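Rik1-associated factor 1 (Schizosaccharomyces pombe, PDB 4O9D) contributes, as a component of the Clr4 methyltransferase complex, to the establishment of heterochromatin through histone H3 methylation, this chain being its WD-repeat beta-propeller part. Local coordinates at residues Ser74-Tyr79 and Lys114-Glu119; Phe109-Lys114 and Pro129-His134. One frame throughout, in Å; residues are numbered along the deposited sequence.

Following the chain from the N terminus, residues 74-79 come first, in the loop that leaves strand 71-74 of one propeller blade and enters the next. Interaction 1 closes when strand 113-117 of that next blade packs on this loop, with strands 79-81, 87-97 and 103-108 lying between in the chain. Interaction 2 starts within that closure, at the turn 109-112, and ends beyond it, where residues 129-134 lead into strand 133-138 of the following blade. The two closures therefore cross, and they share K114. Interaction 1 fastens a blade to its entry loop, and interaction 2 fastens the same blade to its successor. H78 ND1, hydrogen-bonded to D110 OD1 at 2.9 Å, joins them.

Interaction 1 of 2, residues Ser74-Tyr79 and Lys114-Glu119; sequences SLESHY and KVWDME. With EDO (1,2-ethanediol), chain C.
In the hydrogen-bonded Asp-His-Ser/Thr-Trp tetrad of WD40 propellers, H78 and W116 come from the two facing segments, H78 meeting K114 and W116 meeting L75. T106 and D110 complete the tetrad: T106 OG1 bonds both H78 NE2 and W116 NE1, and with D110 on ND1 both nitrogens of the imidazole are engaged and its rotation is fixed. K114 then lies over one face of that ring in a CH-pi contact, CD being 3.8 Å from the centroid of the H78 ring and 17° off its normal. CG of K114 stands anti to the carbonyl carbon (chi1 -66°), and the chain beyond is extended, which carries the ammonium past the imidazole. There NZ donates to S77 O at 2.8 Å, within the carbonyl plane. A second bond runs from K114 NZ to a water 2.9 Å away, and this water also accepts from Y79 N at 3.1 Å. The buried lysine is thus bonded to the loop once directly and once through water, and S77 O and the water probably help to stabilise its charge.

The indole of W116 is held by its surroundings as well as by its N-H. Over one face comes a methyl of L75, with CD1 at 3.8 Å from the centroid of the five-membered ring, while E76 CB sits at the edge near the ring plane. S77, whose OG is bonded to N61, brings its backbone up obliquely, N lying 3.1 Å from W116 CH2. Farther along the segment, D117 OD1 accepts from E119 N at 2.8 Å, an Asx turn in which the donor stands 37° out of the carboxylate plane.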
loop_
_atom_site.group_PDB
_atom_site.type_symbol
_atom_site.label_atom_id
_atom_site.label_comp_id
_atom_site.label_asym_id
_atom_site.label_seq_id
_atom_site.Cartn_x
_atom_site.Cartn_y
_atom_site.Cartn_z
ATOM N N SER A 74 16.703 -13.620 1.882
ATOM C CA SER A 74 16.794 -12.351 2.596
ATOM C C SER A 74 17.708 -11.406 1.840
ATOM O O SER A 74 18.779 -11.828 1.403
ATOM C CB SER A 74 17.377 -12.597 4.002
ATOM O OG SER A 74 17.488 -11.393 4.757
ATOM N N LEU A 75 17.321 -10.137 1.684
ATOM C CA LEU A 75 18.144 -9.191 0.897
ATOM C C LEU A 75 18.964 -8.256 1.778
ATOM O O LEU A 75 18.664 -8.069 2.949
ATOM C CB LEU A 75 17.298 -8.332 -0.067
ATOM C CG LEU A 75 16.445 -8.991 -1.159
ATOM C CD1 LEU A 75 15.765 -7.911 -2.057
ATOM C CD2 LEU A 75 17.271 -9.942 -1.986
ATOM N N GLU A 76 19.999 -7.647 1.197
ATOM C CA GLU A 76 20.842 -6.721 1.937
ATOM C C GLU A 76 20.011 -5.588 2.572
ATOM O O GLU A 76 20.352 -5.084 3.651
ATOM C CB GLU A 76 21.934 -6.156 1.014
ATOM C CG GLU A 76 22.516 -4.855 1.496
ATOM C CD GLU A 76 23.842 -4.507 0.831
ATOM O OE1 GLU A 76 23.948 -4.568 -0.421
ATOM O OE2 GLU A 76 24.784 -4.170 1.578
ATOM N N SER A 77 18.926 -5.206 1.895
ATOM C CA SER A 77 17.897 -4.305 2.449
ATOM C C SER A 77 18.374 -2.862 2.701
ATOM O O SER A 77 19.299 -2.405 2.049
ATOM C CB SER A 77 17.285 -4.899 3.719
ATOM O OG SER A 77 16.058 -4.240 4.042
ATOM N N HIS A 78 17.709 -2.159 3.622
ATOM C CA HIS A 78 18.035 -0.770 3.986
ATOM C C HIS A 78 18.380 -0.713 5.474
ATOM O O HIS A 78 17.731 -1.377 6.274
ATOM C CB HIS A 78 16.824 0.150 3.749
ATOM C CG HIS A 78 16.282 0.117 2.351
ATOM N ND1 HIS A 78 16.317 1.210 1.512
ATOM C CD2 HIS A 78 15.691 -0.876 1.645
ATOM C CE1 HIS A 78 15.762 0.898 0.353
ATOM N NE2 HIS A 78 15.391 -0.369 0.400
ATOM N N TYR A 79 19.353 0.109 5.863
ATOM C CA TYR A 79 19.833 0.091 7.246
ATOM C C TYR A 79 20.637 1.347 7.595
ATOM O O TYR A 79 21.071 2.083 6.711
ATOM C CB TYR A 79 20.715 -1.141 7.463
ATOM C CG TYR A 79 21.847 -1.212 6.463
ATOM C CD1 TYR A 79 23.063 -0.593 6.711
ATOM C CD2 TYR A 79 21.686 -1.863 5.249
ATOM C CE1 TYR A 79 24.093 -0.636 5.779
ATOM C CE2 TYR A 79 22.708 -1.913 4.318
ATOM C CZ TYR A 79 23.907 -1.297 4.586
ATOM O OH TYR A 79 24.925 -1.346 3.658
ATOM N N LYS A 114 16.024 1.653 -3.621
ATOM C CA LYS A 114 16.939 0.631 -4.173
ATOM C C LYS A 114 16.268 -0.240 -5.229
ATOM O O LYS A 114 15.032 -0.404 -5.256
ATOM C CB LYS A 114 17.552 -0.239 -3.064
ATOM C CG LYS A 114 18.486 0.564 -2.135
ATOM C CD LYS A 114 18.996 -0.215 -0.912
ATOM C CE LYS A 114 19.968 0.624 -0.054
ATOM N NZ LYS A 114 20.613 -0.174 1.036
ATOM N N VAL A 115 17.104 -0.790 -6.103
ATOM C CA VAL A 115 16.653 -1.617 -7.215
ATOM C C VAL A 115 17.394 -2.963 -7.136
ATOM O O VAL A 115 18.630 -2.977 -7.176
ATOM C CB VAL A 115 16.996 -0.936 -8.570
ATOM C CG1 VAL A 115 16.549 -1.812 -9.724
ATOM C CG2 VAL A 115 16.363 0.443 -8.652
ATOM N N TRP A 116 16.655 -4.072 -7.036
ATOM C CA TRP A 116 17.256 -5.396 -6.858
ATOM C C TRP A 116 16.911 -6.331 -8.027
ATOM O O TRP A 116 15.801 -6.296 -8.547
ATOM C CB TRP A 116 16.754 -6.059 -5.559
ATOM C CG TRP A 116 16.714 -5.184 -4.343
ATOM C CD1 TRP A 116 15.684 -4.360 -3.960
ATOM C CD2 TRP A 116 17.720 -5.063 -3.321
ATOM N NE1 TRP A 116 15.998 -3.723 -2.776
ATOM C CE2 TRP A 116 17.243 -4.131 -2.370
ATOM C CE3 TRP A 116 18.987 -5.635 -3.128
ATOM C CZ2 TRP A 116 17.987 -3.761 -1.254
ATOM C CZ3 TRP A 116 19.714 -5.276 -2.018
ATOM C CH2 TRP A 116 19.222 -4.340 -1.100
ATOM N N ASP A 117 17.837 -7.201 -8.427
ATOM C CA ASP A 117 17.490 -8.189 -9.442
ATOM C C ASP A 117 16.917 -9.429 -8.744
ATOM O O ASP A 117 16.894 -9.508 -7.509
ATOM C CB ASP A 117 18.673 -8.520 -10.378
ATOM C CG ASP A 117 19.809 -9.275 -9.682
ATOM O OD1 ASP A 117 19.571 -9.983 -8.677
ATOM O OD2 ASP A 117 20.963 -9.166 -10.162
ATOM N N MET A 118 16.442 -10.394 -9.517
ATOM C CA MET A 118 15.753 -11.523 -8.905
ATOM C C MET A 118 16.682 -12.471 -8.129
ATOM O O MET A 118 16.204 -13.429 -7.516
ATOM C CB MET A 118 14.913 -12.280 -9.940
ATOM C CG MET A 118 13.722 -11.478 -10.461
ATOM S SD MET A 118 12.654 -10.820 -9.138
ATOM C CE MET A 118 13.334 -9.180 -8.841
ATOM N N GLU A 119 17.990 -12.202 -8.104
ATOM C CA GLU A 119 18.878 -13.024 -7.261
ATOM C C GLU A 119 19.384 -12.286 -6.025
ATOM O O GLU A 119 20.273 -12.769 -5.309
ATOM C CB GLU A 119 20.044 -13.561 -8.068
ATOM C CG GLU A 119 19.636 -14.022 -9.442
ATOM C CD GLU A 119 20.532 -13.448 -10.508
ATOM O OE1 GLU A 119 21.648 -13.986 -10.673
ATOM O OE2 GLU A 119 20.128 -12.461 -11.172
HETATM C C1 EDO C . 14.144 -15.788 -4.303
HETATM O O1 EDO C . 14.178 -15.609 -5.726
HETATM C C2 EDO C . 13.778 -17.232 -3.958
HETATM O O2 EDO C . 14.584 -18.172 -4.686
HETATM O O HOH W 1 20.958 1.359 3.502
#

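Interaction 2 of 2, residues Phe109-Lys114 and Pro129-His134; sequences FDNAVK and PTDYIH. With EDO (1,2-ethanediol), chain D.
No direct hydrogen bond crosses between F109-K114 and P129-H134; an aromatic stack of F109 on Y132 forms one half of the contact, and the N111 side chain against T130-Y132 the other. The two rings are offset, with centroids 4.2 Å apart and planes at 8°. CG of F109 is anti to the carbonyl carbon (chi1 -76°), where it lies over one face of Y132; Y132 CD2 in turn lies over the centre of the F109 ring, and F109 CB stands 3.9 Å from the Y132 ring centroid. The opposite face of Y132 is met toward its rim by D131 OD1, which also accepts from Y132 N at 2.9 Å. In the plane of the F109 ring, at its edge, is I133 O, which accepts a bond from S93 OG. An alanine in place of F109 would keep CB over the tyrosine but would probably open a gap where the phenyl had been and let the Y132 ring turn more freely.

The close fit of the N111 amide on the backbone is doubtful in detail, but a water accepts from N111 ND2 at 3.2 Å and donates to P129 O at 3.1 Å. Deeper in, I133 CG1 lies 3.5 Å from A112 O, a buried carbonyl oxygen for which the model has no hydrogen-bonding partner. V113 and I133 cross at about a right angle, CG2 of V113 being 4.1 Å from CD1 of I133, and both rest on V146. The turn before strand 113-117, here packed on P129-H134, is an Asx turn, D110 OD1 accepting from A112 N; the tetrad aspartate in the turn before the tryptophan-bearing strand is characteristic of WD40 beta-propellers.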
loop_
_atom_site.group_PDB
_atom_site.type_symbol
_atom_site.label_atom_id
_atom_site.label_comp_id
_atom_site.label_asym_id
_atom_site.label_seq_id
_atom_site.Cartn_x
_atom_site.Cartn_y
_atom_site.Cartn_z
ATOM N N PHE A 109 13.100 3.785 5.388
ATOM C CA PHE A 109 13.339 4.857 6.332
ATOM C C PHE A 109 14.843 5.183 6.443
ATOM O O PHE A 109 15.274 5.951 7.314
ATOM C CB PHE A 109 12.753 4.473 7.690
ATOM C CG PHE A 109 11.257 4.597 7.773
ATOM C CD1 PHE A 109 10.493 4.872 6.638
ATOM C CD2 PHE A 109 10.608 4.438 8.996
ATOM C CE1 PHE A 109 9.118 4.999 6.721
ATOM C CE2 PHE A 109 9.230 4.564 9.085
ATOM C CZ PHE A 109 8.487 4.846 7.946
ATOM N N ASP A 110 15.636 4.636 5.533
ATOM C CA ASP A 110 17.013 5.114 5.363
ATOM C C ASP A 110 17.128 6.233 4.311
ATOM O O ASP A 110 18.232 6.669 3.992
ATOM C CB ASP A 110 17.939 3.957 4.989
ATOM C CG ASP A 110 17.649 3.410 3.613
ATOM O OD1 ASP A 110 16.516 3.630 3.117
ATOM O OD2 ASP A 110 18.548 2.751 3.035
ATOM N N ASN A 111 15.990 6.703 3.789
ATOM C CA ASN A 111 15.970 7.753 2.759
ATOM C C ASN A 111 16.406 7.317 1.364
ATOM O O ASN A 111 16.762 8.165 0.562
ATOM C CB ASN A 111 16.874 8.947 3.150
ATOM C CG ASN A 111 16.518 9.539 4.498
ATOM O OD1 ASN A 111 15.545 9.116 5.155
ATOM N ND2 ASN A 111 17.307 10.519 4.929
ATOM N N ALA A 112 16.408 6.020 1.074
ATOM C CA ALA A 112 16.933 5.543 -0.210
ATOM C C ALA A 112 15.907 4.745 -1.008
ATOM O O ALA A 112 15.101 4.036 -0.432
ATOM C CB ALA A 112 18.216 4.699 0.015
ATOM N N VAL A 113 15.915 4.892 -2.334
ATOM C CA VAL A 113 15.227 3.950 -3.184
ATOM C C VAL A 113 16.269 2.956 -3.752
ATOM O O VAL A 113 17.289 3.389 -4.304
ATOM C CB VAL A 113 14.511 4.664 -4.354
ATOM C CG1 VAL A 113 13.720 3.663 -5.151
ATOM C CG2 VAL A 113 13.577 5.767 -3.837
ATOM N N LYS A 114 16.024 1.653 -3.621
ATOM C CA LYS A 114 16.939 0.631 -4.173
ATOM C C LYS A 114 16.268 -0.240 -5.229
ATOM O O LYS A 114 15.032 -0.404 -5.256
ATOM C CB LYS A 114 17.552 -0.239 -3.064
ATOM C CG LYS A 114 18.486 0.564 -2.135
ATOM C CD LYS A 114 18.996 -0.215 -0.912
ATOM C CE LYS A 114 19.968 0.624 -0.054
ATOM N NZ LYS A 114 20.613 -0.174 1.036
ATOM N N PRO A 129 17.089 11.673 -1.953
ATOM C CA PRO A 129 16.124 12.067 -0.917
ATOM C C PRO A 129 16.778 12.355 0.450
ATOM O O PRO A 129 17.737 11.690 0.828
ATOM C CB PRO A 129 15.160 10.857 -0.851
ATOM C CG PRO A 129 15.229 10.278 -2.282
ATOM C CD PRO A 129 16.704 10.430 -2.646
ATOM N N THR A 130 16.247 13.329 1.186
ATOM C CA THR A 130 16.845 13.745 2.447
ATOM C C THR A 130 16.031 13.292 3.673
ATOM O O THR A 130 16.363 13.624 4.818
ATOM C CB THR A 130 17.035 15.271 2.451
ATOM O OG1 THR A 130 15.768 15.917 2.237
ATOM C CG2 THR A 130 17.998 15.671 1.326
ATOM N N ASP A 131 14.971 12.518 3.448
ATOM C CA ASP A 131 14.166 12.030 4.568
ATOM C C ASP A 131 13.506 10.704 4.130
ATOM O O ASP A 131 13.711 10.245 2.998
ATOM C CB ASP A 131 13.129 13.099 4.965
ATOM C CG ASP A 131 12.716 13.034 6.440
ATOM O OD1 ASP A 131 12.976 12.032 7.138
ATOM O OD2 ASP A 131 12.097 14.016 6.908
ATOM N N TYR A 132 12.766 10.077 5.032
ATOM C CA TYR A 132 12.176 8.762 4.755
ATOM C C TYR A 132 11.466 8.731 3.411
ATOM O O TYR A 132 10.809 9.707 3.006
ATOM C CB TYR A 132 11.129 8.392 5.800
ATOM C CG TYR A 132 11.612 8.318 7.226
ATOM C CD1 TYR A 132 12.963 8.258 7.527
ATOM C CD2 TYR A 132 10.697 8.283 8.278
ATOM C CE1 TYR A 132 13.395 8.177 8.838
ATOM C CE2 TYR A 132 11.123 8.219 9.590
ATOM C CZ TYR A 132 12.473 8.166 9.861
ATOM O OH TYR A 132 12.898 8.081 11.165
ATOM N N ILE A 133 11.612 7.610 2.715
ATOM C CA ILE A 133 10.707 7.291 1.617
ATOM C C ILE A 133 9.388 6.819 2.240
ATOM O O ILE A 133 9.406 5.964 3.124
ATOM C CB ILE A 133 11.271 6.180 0.733
ATOM C CG1 ILE A 133 12.699 6.543 0.269
ATOM C CG2 ILE A 133 10.343 5.947 -0.478
ATOM C CD1 ILE A 133 12.829 7.930 -0.437
ATOM N N HIS A 134 8.259 7.359 1.788
ATOM C CA HIS A 134 6.935 6.895 2.291
ATOM C C HIS A 134 6.085 6.043 1.324
ATOM O O HIS A 134 5.276 5.234 1.775
ATOM C CB HIS A 134 6.079 8.106 2.730
ATOM C CG HIS A 134 6.434 8.647 4.083
ATOM N ND1 HIS A 134 6.031 9.894 4.519
ATOM C CD2 HIS A 134 7.145 8.107 5.104
ATOM C CE1 HIS A 134 6.453 10.084 5.758
ATOM N NE2 HIS A 134 7.140 9.019 6.131
HETATM C C1 EDO D . 21.723 8.957 5.755
HETATM O O1 EDO D . 21.716 9.578 4.469
HETATM C C2 EDO D . 20.286 8.689 6.191
HETATM O O2 EDO D . 20.062 7.273 6.181
HETATM O O HOH W 2 19.777 10.595 2.933
#